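Local coordinates for thioesterase domain-containing protein (Pyrococcus horikoshii, PDB 1IXL) that is of unknown function but adopts the hot-dog fold of the thioesterase superfamily, which suggests, without proof, that it may hydrolyse acyl-CoA thioesters, at residues L54-E65 with K100-Y108; T67-T78 with V113-L124. One frame throughout, in Å; residues are numbered along the deposited sequence.

Interaction 1 of 2, residues L54-E65 with K100-Y108; sequences LADYAAMLAVNE and KKIVEVKVY
The carboxylate of E65 is the flat group of this contact: its OE1 lies 3.9 Å from K101 NZ, a long salt bridge in which the two side chains cross at about a right angle. No aromatic ring joins in; all the other touching side chains are aliphatic. V63, the last residue of the helix, lies against the lysine. With CG1 anti to the backbone N (chi1 177°), that methyl comes 3.7 Å from K101 NZ, while CG2 rests 3.9 Å from K101 CB and also reaches CG2 of V103. The lysine chain is bent at chi2 and chi4, which folds it past V63 and brings the ammonium to E65. Reducing V63 to an alanine would probably open a gap beside V103 and leave the K101 chain freer to turn away from E65. Further along, V103 CG1 meets both A59 and A62, and CG2 of V105 lies 3.9 Å from A59 CB. The A55 methyl, 3.7 Å from V105 CG1, sits equally close to V107 CG2, and L54 CD2 touches the other V107 branch. Alternate strand residues thus face the helix, whose alanines let its axis run 8.5 Å from that of the strand, at 137°. This is the central helix of the hot-dog fold lying across its antiparallel sheet. Helix and strand share no hydrogen bond; in this largely buried layer the grip is methyl against methyl, so burial of apolar surface joins helix and strand, and charge enters this contact only at the E65 end, where R7 gives the carboxylate a second, weak partner.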
loop_
_atom_site.group_PDB
_atom_site.type_symbol
_atom_site.label_atom_id
_atom_site.label_comp_id
_atom_site.label_asym_id
_atom_site.label_seq_id
_atom_site.Cartn_x
_atom_site.Cartn_y
_atom_site.Cartn_z
ATOM N N LEU A 54 -2.002 -4.237 0.597
ATOM C CA LEU A 54 -2.499 -2.895 0.907
ATOM C C LEU A 54 -1.338 -1.902 0.988
ATOM O O LEU A 54 -1.398 -0.806 0.405
ATOM C CB LEU A 54 -3.280 -2.895 2.232
ATOM C CG LEU A 54 -3.490 -1.536 2.927
ATOM C CD1 LEU A 54 -4.369 -0.629 2.076
ATOM C CD2 LEU A 54 -4.145 -1.754 4.287
ATOM N N ALA A 55 -0.281 -2.255 1.708
ATOM C CA ALA A 55 0.858 -1.329 1.809
ATOM C C ALA A 55 1.503 -1.042 0.440
ATOM O O ALA A 55 1.879 0.095 0.140
ATOM C CB ALA A 55 1.909 -1.884 2.777
ATOM N N ASP A 56 1.635 -2.086 -0.372
ATOM C CA ASP A 56 2.219 -2.007 -1.731
ATOM C C ASP A 56 1.414 -0.984 -2.564
ATOM O O ASP A 56 1.976 -0.096 -3.211
ATOM C CB ASP A 56 2.143 -3.420 -2.360
ATOM C CG ASP A 56 2.650 -3.488 -3.810
ATOM O OD1 ASP A 56 2.887 -2.432 -4.447
ATOM O OD2 ASP A 56 2.790 -4.639 -4.314
ATOM N N TYR A 57 0.094 -1.119 -2.540
ATOM C CA TYR A 57 -0.787 -0.224 -3.278
ATOM C C TYR A 57 -0.645 1.222 -2.796
ATOM O O TYR A 57 -0.622 2.137 -3.614
ATOM C CB TYR A 57 -2.249 -0.735 -3.163
ATOM C CG TYR A 57 -3.352 0.065 -3.880
ATOM C CD1 TYR A 57 -3.136 0.654 -5.137
ATOM C CD2 TYR A 57 -4.649 0.113 -3.349
ATOM C CE1 TYR A 57 -4.180 1.253 -5.840
ATOM C CE2 TYR A 57 -5.705 0.701 -4.045
ATOM C CZ TYR A 57 -5.466 1.266 -5.298
ATOM O OH TYR A 57 -6.515 1.775 -6.032
ATOM N N ALA A 58 -0.540 1.441 -1.481
ATOM C CA ALA A 58 -0.391 2.797 -0.975
ATOM C C ALA A 58 0.902 3.427 -1.516
ATOM O O ALA A 58 0.948 4.618 -1.888
ATOM C CB ALA A 58 -0.380 2.793 0.579
ATOM N N ALA A 59 1.949 2.616 -1.558
ATOM C CA ALA A 59 3.251 3.042 -2.051
ATOM C C ALA A 59 3.155 3.464 -3.526
ATOM O O ALA A 59 3.704 4.499 -3.916
ATOM C CB ALA A 59 4.269 1.894 -1.878
HETATM N N MSE A 60 2.442 2.682 -4.333
HETATM C CA MSE A 60 2.266 3.013 -5.738
HETATM C C MSE A 60 1.539 4.359 -5.854
HETATM O O MSE A 60 1.813 5.139 -6.772
HETATM C CB MSE A 60 1.447 1.934 -6.466
HETATM C CG MSE A 60 2.060 0.518 -6.490
HETATM SE SE MSE A 60 3.626 0.373 -7.399
HETATM C CE MSE A 60 4.662 0.914 -6.284
ATOM N N LEU A 61 0.608 4.642 -4.942
ATOM C CA LEU A 61 -0.119 5.921 -5.015
ATOM C C LEU A 61 0.657 7.085 -4.438
ATOM O O LEU A 61 0.366 8.237 -4.758
ATOM C CB LEU A 61 -1.511 5.827 -4.359
ATOM C CG LEU A 61 -2.422 4.810 -5.063
ATOM C CD1 LEU A 61 -3.847 4.860 -4.504
ATOM C CD2 LEU A 61 -2.441 5.091 -6.544
ATOM N N ALA A 62 1.641 6.809 -3.590
ATOM C CA ALA A 62 2.452 7.891 -3.064
ATOM C C ALA A 62 3.304 8.416 -4.235
ATOM O O ALA A 62 3.684 9.587 -4.254
ATOM C CB ALA A 62 3.333 7.407 -1.921
ATOM N N VAL A 63 3.598 7.560 -5.214
ATOM C CA VAL A 63 4.377 8.009 -6.382
ATOM C C VAL A 63 3.382 8.501 -7.420
ATOM O O VAL A 63 3.576 9.544 -8.035
ATOM C CB VAL A 63 5.235 6.874 -6.961
ATOM C CG1 VAL A 63 5.977 7.362 -8.223
ATOM C CG2 VAL A 63 6.237 6.401 -5.888
ATOM N N ASN A 64 2.327 7.720 -7.622
ATOM C CA ASN A 64 1.232 8.074 -8.513
ATOM C C ASN A 64 1.638 8.503 -9.916
ATOM O O ASN A 64 1.207 9.541 -10.415
ATOM C CB ASN A 64 0.387 9.174 -7.854
ATOM C CG ASN A 64 -0.959 9.370 -8.535
ATOM O OD1 ASN A 64 -1.563 8.416 -9.023
ATOM N ND2 ASN A 64 -1.443 10.618 -8.561
ATOM N N GLU A 65 2.455 7.676 -10.549
ATOM C CA GLU A 65 2.921 7.911 -11.903
ATOM C C GLU A 65 2.368 6.701 -12.647
ATOM O O GLU A 65 2.461 5.587 -12.149
ATOM C CB GLU A 65 4.445 7.911 -11.909
ATOM C CG GLU A 65 5.035 8.846 -12.895
ATOM C CD GLU A 65 5.281 10.218 -12.314
ATOM O OE1 GLU A 65 6.326 10.394 -11.643
ATOM O OE2 GLU A 65 4.429 11.113 -12.524
ATOM N N LYS A 100 13.798 6.342 -9.550
ATOM C CA LYS A 100 13.634 5.416 -8.441
ATOM C C LYS A 100 13.168 6.234 -7.254
ATOM O O LYS A 100 13.707 7.318 -6.981
ATOM C CB LYS A 100 14.937 4.701 -8.069
ATOM C CG LYS A 100 14.691 3.610 -7.006
ATOM C CD LYS A 100 15.927 2.788 -6.631
ATOM C CE LYS A 100 16.692 3.422 -5.478
ATOM N NZ LYS A 100 17.777 2.548 -4.957
ATOM N N LYS A 101 12.169 5.705 -6.546
ATOM C CA LYS A 101 11.597 6.362 -5.385
ATOM C C LYS A 101 11.582 5.404 -4.190
ATOM O O LYS A 101 11.185 4.255 -4.326
ATOM C CB LYS A 101 10.163 6.778 -5.704
ATOM C CG LYS A 101 10.002 7.480 -7.055
ATOM C CD LYS A 101 10.537 8.902 -6.999
ATOM C CE LYS A 101 10.265 9.668 -8.294
ATOM N NZ LYS A 101 8.833 9.638 -8.698
ATOM N N ILE A 102 12.038 5.863 -3.032
ATOM C CA ILE A 102 12.010 5.021 -1.837
ATOM C C ILE A 102 10.804 5.517 -1.036
ATOM O O ILE A 102 10.716 6.689 -0.685
ATOM C CB ILE A 102 13.300 5.153 -1.012
ATOM C CG1 ILE A 102 14.488 4.645 -1.831
ATOM C CG2 ILE A 102 13.195 4.333 0.267
ATOM C CD1 ILE A 102 15.855 4.869 -1.150
ATOM N N VAL A 103 9.859 4.626 -0.774
ATOM C CA VAL A 103 8.643 5.011 -0.069
ATOM C C VAL A 103 8.538 4.246 1.237
ATOM O O VAL A 103 8.722 3.036 1.261
ATOM C CB VAL A 103 7.423 4.683 -0.933
ATOM C CG1 VAL A 103 6.140 5.074 -0.218
ATOM C CG2 VAL A 103 7.556 5.399 -2.281
ATOM N N GLU A 104 8.268 4.952 2.323
ATOM C CA GLU A 104 8.117 4.283 3.602
ATOM C C GLU A 104 6.614 4.110 3.785
ATOM O O GLU A 104 5.834 5.003 3.447
ATOM C CB GLU A 104 8.693 5.137 4.736
ATOM C CG GLU A 104 8.474 4.531 6.118
ATOM C CD GLU A 104 9.229 5.270 7.207
ATOM O OE1 GLU A 104 9.141 6.521 7.240
ATOM O OE2 GLU A 104 9.905 4.600 8.026
ATOM N N VAL A 105 6.195 2.958 4.285
ATOM C CA VAL A 105 4.773 2.737 4.491
ATOM C C VAL A 105 4.561 2.120 5.864
ATOM O O VAL A 105 5.332 1.265 6.314
ATOM C CB VAL A 105 4.161 1.758 3.433
ATOM C CG1 VAL A 105 2.681 1.614 3.672
ATOM C CG2 VAL A 105 4.400 2.258 2.016
ATOM N N LYS A 106 3.522 2.577 6.537
ATOM C CA LYS A 106 3.178 2.034 7.832
ATOM C C LYS A 106 1.698 1.735 7.727
ATOM O O LYS A 106 0.930 2.556 7.219
ATOM C CB LYS A 106 3.459 3.052 8.950
ATOM C CG LYS A 106 4.911 3.051 9.397
ATOM C CD LYS A 106 5.072 3.672 10.773
ATOM C CE LYS A 106 5.667 5.056 10.692
ATOM N NZ LYS A 106 7.052 4.969 10.157
ATOM N N VAL A 107 1.304 0.540 8.150
ATOM C CA VAL A 107 -0.097 0.186 8.099
ATOM C C VAL A 107 -0.602 0.213 9.536
ATOM O O VAL A 107 0.010 -0.395 10.413
ATOM C CB VAL A 107 -0.305 -1.202 7.500
ATOM C CG1 VAL A 107 -1.800 -1.541 7.491
ATOM C CG2 VAL A 107 0.265 -1.237 6.065
ATOM N N TYR A 108 -1.709 0.925 9.756
ATOM C CA TYR A 108 -2.302 1.074 11.094
ATOM C C TYR A 108 -3.658 0.419 11.282
ATOM O O TYR A 108 -4.428 0.249 10.333
ATOM C CB TYR A 108 -2.516 2.567 11.428
ATOM C CG TYR A 108 -1.270 3.432 11.393
ATOM C CD1 TYR A 108 -0.740 3.889 10.180
ATOM C CD2 TYR A 108 -0.599 3.755 12.568
ATOM C CE1 TYR A 108 0.441 4.642 10.144
ATOM C CE2 TYR A 108 0.573 4.507 12.550
ATOM C CZ TYR A 108 1.093 4.947 11.338
ATOM O OH TYR A 108 2.267 5.673 11.325
#

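Interaction 2 of 2, residues T67-T78 with V113-L124; sequences TVVLGKAEVRFT and VVLEGKFYCYVL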
loop_
_atom_site.group_PDB
_atom_site.type_symbol
_atom_site.label_atom_id
_atom_site.label_comp_id
_atom_site.label_asym_id
_atom_site.label_seq_id
_atom_site.Cartn_x
_atom_site.Cartn_y
_atom_site.Cartn_z
ATOM N N THR A 67 3.271 4.558 -15.028
ATOM C CA THR A 67 4.143 3.401 -15.158
ATOM C C THR A 67 4.853 2.924 -13.878
ATOM O O THR A 67 5.754 2.076 -13.961
ATOM C CB THR A 67 5.239 3.690 -16.200
ATOM O OG1 THR A 67 6.022 4.811 -15.763
ATOM C CG2 THR A 67 4.616 4.009 -17.554
ATOM N N VAL A 68 4.475 3.432 -12.707
ATOM C CA VAL A 68 5.188 3.016 -11.488
ATOM C C VAL A 68 5.032 1.511 -11.209
ATOM O O VAL A 68 3.989 0.920 -11.488
ATOM C CB VAL A 68 4.722 3.844 -10.252
ATOM C CG1 VAL A 68 3.263 3.525 -9.930
ATOM C CG2 VAL A 68 5.643 3.555 -9.042
ATOM N N VAL A 69 6.092 0.883 -10.706
ATOM C CA VAL A 69 6.049 -0.540 -10.376
ATOM C C VAL A 69 6.860 -0.796 -9.108
ATOM O O VAL A 69 7.727 -0.010 -8.743
ATOM C CB VAL A 69 6.600 -1.428 -11.539
ATOM C CG1 VAL A 69 8.092 -1.208 -11.732
ATOM C CG2 VAL A 69 6.333 -2.877 -11.239
ATOM N N LEU A 70 6.585 -1.888 -8.409
ATOM C CA LEU A 70 7.365 -2.146 -7.195
ATOM C C LEU A 70 8.528 -3.080 -7.542
ATOM O O LEU A 70 8.326 -4.167 -8.101
ATOM C CB LEU A 70 6.480 -2.766 -6.109
ATOM C CG LEU A 70 7.200 -3.101 -4.800
ATOM C CD1 LEU A 70 7.835 -1.826 -4.203
ATOM C CD2 LEU A 70 6.168 -3.741 -3.805
ATOM N N GLY A 71 9.744 -2.658 -7.219
ATOM C CA GLY A 71 10.907 -3.484 -7.538
ATOM C C GLY A 71 11.382 -4.337 -6.379
ATOM O O GLY A 71 11.738 -5.512 -6.545
ATOM N N LYS A 72 11.374 -3.739 -5.198
ATOM C CA LYS A 72 11.849 -4.415 -4.004
ATOM C C LYS A 72 11.139 -3.858 -2.788
ATOM O O LYS A 72 10.689 -2.704 -2.786
ATOM C CB LYS A 72 13.358 -4.179 -3.875
ATOM C CG LYS A 72 14.001 -4.816 -2.686
ATOM C CD LYS A 72 15.489 -4.445 -2.630
ATOM C CE LYS A 72 15.671 -2.987 -2.240
ATOM N NZ LYS A 72 16.998 -2.744 -1.604
ATOM N N ALA A 73 11.058 -4.672 -1.744
ATOM C CA ALA A 73 10.412 -4.245 -0.517
ATOM C C ALA A 73 10.996 -4.992 0.669
ATOM O O ALA A 73 11.408 -6.139 0.550
ATOM C CB ALA A 73 8.904 -4.502 -0.612
ATOM N N GLU A 74 11.064 -4.316 1.802
ATOM C CA GLU A 74 11.529 -4.930 3.031
ATOM C C GLU A 74 10.399 -4.584 3.991
ATOM O O GLU A 74 10.032 -3.414 4.125
ATOM C CB GLU A 74 12.844 -4.295 3.478
ATOM C CG GLU A 74 13.958 -4.500 2.444
ATOM C CD GLU A 74 15.138 -3.570 2.663
ATOM O OE1 GLU A 74 14.915 -2.401 3.066
ATOM O OE2 GLU A 74 16.287 -4.006 2.414
ATOM N N VAL A 75 9.815 -5.581 4.633
ATOM C CA VAL A 75 8.713 -5.296 5.547
ATOM C C VAL A 75 8.835 -6.096 6.834
ATOM O O VAL A 75 9.455 -7.165 6.868
ATOM C CB VAL A 75 7.342 -5.617 4.912
ATOM C CG1 VAL A 75 7.098 -4.719 3.677
ATOM C CG2 VAL A 75 7.271 -7.107 4.531
ATOM N N ARG A 76 8.262 -5.550 7.894
ATOM C CA ARG A 76 8.241 -6.196 9.204
ATOM C C ARG A 76 6.783 -6.198 9.607
ATOM O O ARG A 76 6.104 -5.160 9.539
ATOM C CB ARG A 76 9.018 -5.386 10.254
ATOM C CG ARG A 76 10.513 -5.367 10.060
ATOM C CD ARG A 76 11.185 -4.363 10.990
ATOM N NE ARG A 76 12.588 -4.193 10.624
ATOM C CZ ARG A 76 13.553 -5.033 10.980
ATOM N NH1 ARG A 76 13.260 -6.098 11.724
ATOM N NH2 ARG A 76 14.804 -4.820 10.580
ATOM N N PHE A 77 6.286 -7.358 10.000
ATOM C CA PHE A 77 4.907 -7.458 10.433
ATOM C C PHE A 77 5.044 -7.306 11.940
ATOM O O PHE A 77 5.668 -8.124 12.596
ATOM C CB PHE A 77 4.345 -8.820 10.045
ATOM C CG PHE A 77 4.249 -9.019 8.554
ATOM C CD1 PHE A 77 5.394 -9.281 7.795
ATOM C CD2 PHE A 77 3.031 -8.923 7.913
ATOM C CE1 PHE A 77 5.308 -9.445 6.408
ATOM C CE2 PHE A 77 2.932 -9.087 6.516
ATOM C CZ PHE A 77 4.080 -9.347 5.775
ATOM N N THR A 78 4.461 -6.256 12.479
ATOM C CA THR A 78 4.618 -5.955 13.896
ATOM C C THR A 78 3.517 -6.470 14.818
ATOM O O THR A 78 3.771 -6.743 15.999
ATOM C CB THR A 78 4.783 -4.435 14.070
ATOM O OG1 THR A 78 3.645 -3.772 13.517
ATOM C CG2 THR A 78 6.019 -3.948 13.299
ATOM N N VAL A 113 0.560 0.126 14.906
ATOM C CA VAL A 113 1.237 -0.218 13.666
ATOM C C VAL A 113 1.199 -1.751 13.549
ATOM O O VAL A 113 1.559 -2.454 14.501
ATOM C CB VAL A 113 2.699 0.273 13.689
ATOM C CG1 VAL A 113 3.458 -0.269 12.485
ATOM C CG2 VAL A 113 2.719 1.819 13.673
ATOM N N VAL A 114 0.727 -2.267 12.411
ATOM C CA VAL A 114 0.682 -3.712 12.198
ATOM C C VAL A 114 1.729 -4.120 11.153
ATOM O O VAL A 114 2.090 -5.286 11.051
ATOM C CB VAL A 114 -0.735 -4.199 11.743
ATOM C CG1 VAL A 114 -1.771 -3.833 12.805
ATOM C CG2 VAL A 114 -1.119 -3.587 10.385
ATOM N N LEU A 115 2.193 -3.151 10.361
ATOM C CA LEU A 115 3.230 -3.416 9.370
ATOM C C LEU A 115 4.030 -2.150 9.091
ATOM O O LEU A 115 3.473 -1.062 9.069
ATOM C CB LEU A 115 2.624 -3.921 8.041
ATOM C CG LEU A 115 3.662 -4.169 6.913
ATOM C CD1 LEU A 115 3.180 -5.310 6.021
ATOM C CD2 LEU A 115 3.900 -2.888 6.069
ATOM N N GLU A 116 5.333 -2.291 8.885
ATOM C CA GLU A 116 6.160 -1.139 8.532
ATOM C C GLU A 116 7.107 -1.619 7.448
ATOM O O GLU A 116 7.614 -2.750 7.494
ATOM C CB GLU A 116 6.965 -0.605 9.741
ATOM C CG GLU A 116 7.741 -1.682 10.509
ATOM C CD GLU A 116 8.668 -1.122 11.580
ATOM O OE1 GLU A 116 8.267 -0.155 12.264
ATOM O OE2 GLU A 116 9.790 -1.666 11.743
ATOM N N GLY A 117 7.362 -0.775 6.461
ATOM C CA GLY A 117 8.261 -1.221 5.417
ATOM C C GLY A 117 8.774 -0.144 4.503
ATOM O O GLY A 117 8.265 0.975 4.518
ATOM N N LYS A 118 9.809 -0.488 3.741
ATOM C CA LYS A 118 10.393 0.406 2.758
ATOM C C LYS A 118 10.086 -0.223 1.407
ATOM O O LYS A 118 10.324 -1.416 1.211
ATOM C CB LYS A 118 11.905 0.512 2.929
ATOM C CG LYS A 118 12.333 1.355 4.112
ATOM C CD LYS A 118 13.739 1.917 3.899
ATOM C CE LYS A 118 14.308 2.437 5.215
ATOM N NZ LYS A 118 13.214 2.859 6.142
ATOM N N PHE A 119 9.534 0.565 0.494
ATOM C CA PHE A 119 9.191 0.074 -0.835
ATOM C C PHE A 119 10.006 0.854 -1.876
ATOM O O PHE A 119 9.948 2.088 -1.928
ATOM C CB PHE A 119 7.685 0.239 -1.072
ATOM C CG PHE A 119 6.838 -0.618 -0.162
ATOM C CD1 PHE A 119 6.778 -0.358 1.204
ATOM C CD2 PHE A 119 6.175 -1.735 -0.660
ATOM C CE1 PHE A 119 6.064 -1.217 2.069
ATOM C CE2 PHE A 119 5.467 -2.588 0.185
ATOM C CZ PHE A 119 5.412 -2.332 1.542
ATOM N N TYR A 120 10.773 0.121 -2.681
ATOM C CA TYR A 120 11.632 0.700 -3.717
ATOM C C TYR A 120 10.865 0.608 -5.021
ATOM O O TYR A 120 10.708 -0.476 -5.601
ATOM C CB TYR A 120 12.967 -0.063 -3.780
ATOM C CG TYR A 120 13.691 -0.089 -2.451
ATOM C CD1 TYR A 120 13.163 -0.786 -1.368
ATOM C CD2 TYR A 120 14.888 0.613 -2.262
ATOM C CE1 TYR A 120 13.794 -0.786 -0.134
ATOM C CE2 TYR A 120 15.525 0.622 -1.030
ATOM C CZ TYR A 120 14.972 -0.080 0.029
ATOM O OH TYR A 120 15.571 -0.083 1.262
ATOM N N CYS A 121 10.390 1.773 -5.459
ATOM C CA CYS A 121 9.556 1.916 -6.637
ATOM C C CYS A 121 10.274 2.539 -7.839
ATOM O O CYS A 121 11.161 3.391 -7.682
ATOM C CB CYS A 121 8.336 2.779 -6.272
ATOM S SG CYS A 121 7.603 2.388 -4.625
ATOM N N TYR A 122 9.865 2.109 -9.034
ATOM C CA TYR A 122 10.470 2.598 -10.270
ATOM C C TYR A 122 9.449 3.122 -11.248
ATOM O O TYR A 122 8.481 2.439 -11.561
ATOM C CB TYR A 122 11.229 1.465 -10.964
ATOM C CG TYR A 122 12.445 1.020 -10.207
ATOM C CD1 TYR A 122 13.663 1.697 -10.347
ATOM C CD2 TYR A 122 12.377 -0.051 -9.326
ATOM C CE1 TYR A 122 14.790 1.312 -9.620
ATOM C CE2 TYR A 122 13.484 -0.446 -8.591
ATOM C CZ TYR A 122 14.688 0.237 -8.739
ATOM O OH TYR A 122 15.765 -0.132 -7.980
ATOM N N VAL A 123 9.686 4.326 -11.748
ATOM C CA VAL A 123 8.813 4.902 -12.749
ATOM C C VAL A 123 9.502 4.551 -14.070
ATOM O O VAL A 123 10.617 5.018 -14.350
ATOM C CB VAL A 123 8.719 6.420 -12.559
ATOM C CG1 VAL A 123 7.859 7.033 -13.646
ATOM C CG2 VAL A 123 8.132 6.717 -11.174
ATOM N N LEU A 124 8.844 3.718 -14.861
ATOM C CA LEU A 124 9.395 3.239 -16.127
ATOM C C LEU A 124 9.057 4.119 -17.319
ATOM O O LEU A 124 8.078 4.862 -17.294
ATOM C CB LEU A 124 8.885 1.816 -16.392
ATOM C CG LEU A 124 8.934 0.871 -15.178
ATOM C CD1 LEU A 124 8.257 -0.461 -15.495
ATOM C CD2 LEU A 124 10.372 0.636 -14.771
#
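K72 lies over one face of the Y120 ring, CE 3.4 Å from the ring centroid and NZ 3.8 Å from it in a cation-pi contact. Its CG is anti to the backbone N (chi1 180°), and a bend at chi3 folds the chain over the ring. At the ring's edge the Y120 hydroxyl donates to E74 OE1 at 3.0 Å, from above the carboxylate plane, which stands 87° to the ring. On the same face of the sheet as K72 and Y120, R76 crosses E116 in a long salt bridge, NE to OE2 3.9 Å. On the reverse face of the sheet V75 CG1 touches F119 CZ at 3.6 Å, L70 CD2 meets the F119 edge in its plane, and L115 CD1 makes a CH-pi contact over F77. Threonine hydroxyls tie both ends: T67 OG1 uses a lone pair of L124 O at 2.6 Å, and T78 OG1 donates to V113 O. These side chains are set in register by an antiparallel ladder with a classic beta bulge, where G71 and K72 both face Y120: G71 N bonds Y120 O at 2.9 Å, K72 N only weakly. G71 CA lies at the edge of the Y122 ring. Strand 68-77 is the outermost on this side of the sheet within the chain; strand 112-123 lies between it and strand 100-109, and the face bearing L70, F119, C121 and V123 rests on helix 48-63.

How the interactions relate
Interaction 1 is core and interaction 2 runs out to the surface. Both lie on the same sheet, and helix 48-63, a partner in interaction 1, covers one face of interaction 2. In 54-65 with 100-108 a helix is laid on a strand by apolar side chains, apart from one long ion pair. In 67-78 with 113-124 a backbone ladder joins neighbouring strands; the face towards the helix is apolar but opens to solvent towards F77, and the other carries charged and aromatic pairs. The contacts meet directly: V103 O and F119 N, 2.7 Å apart, and K101 N and C121 O probably bond strand 100-109 to 112-123. F119 packs on both A55 and V105, so the helix covers both strands.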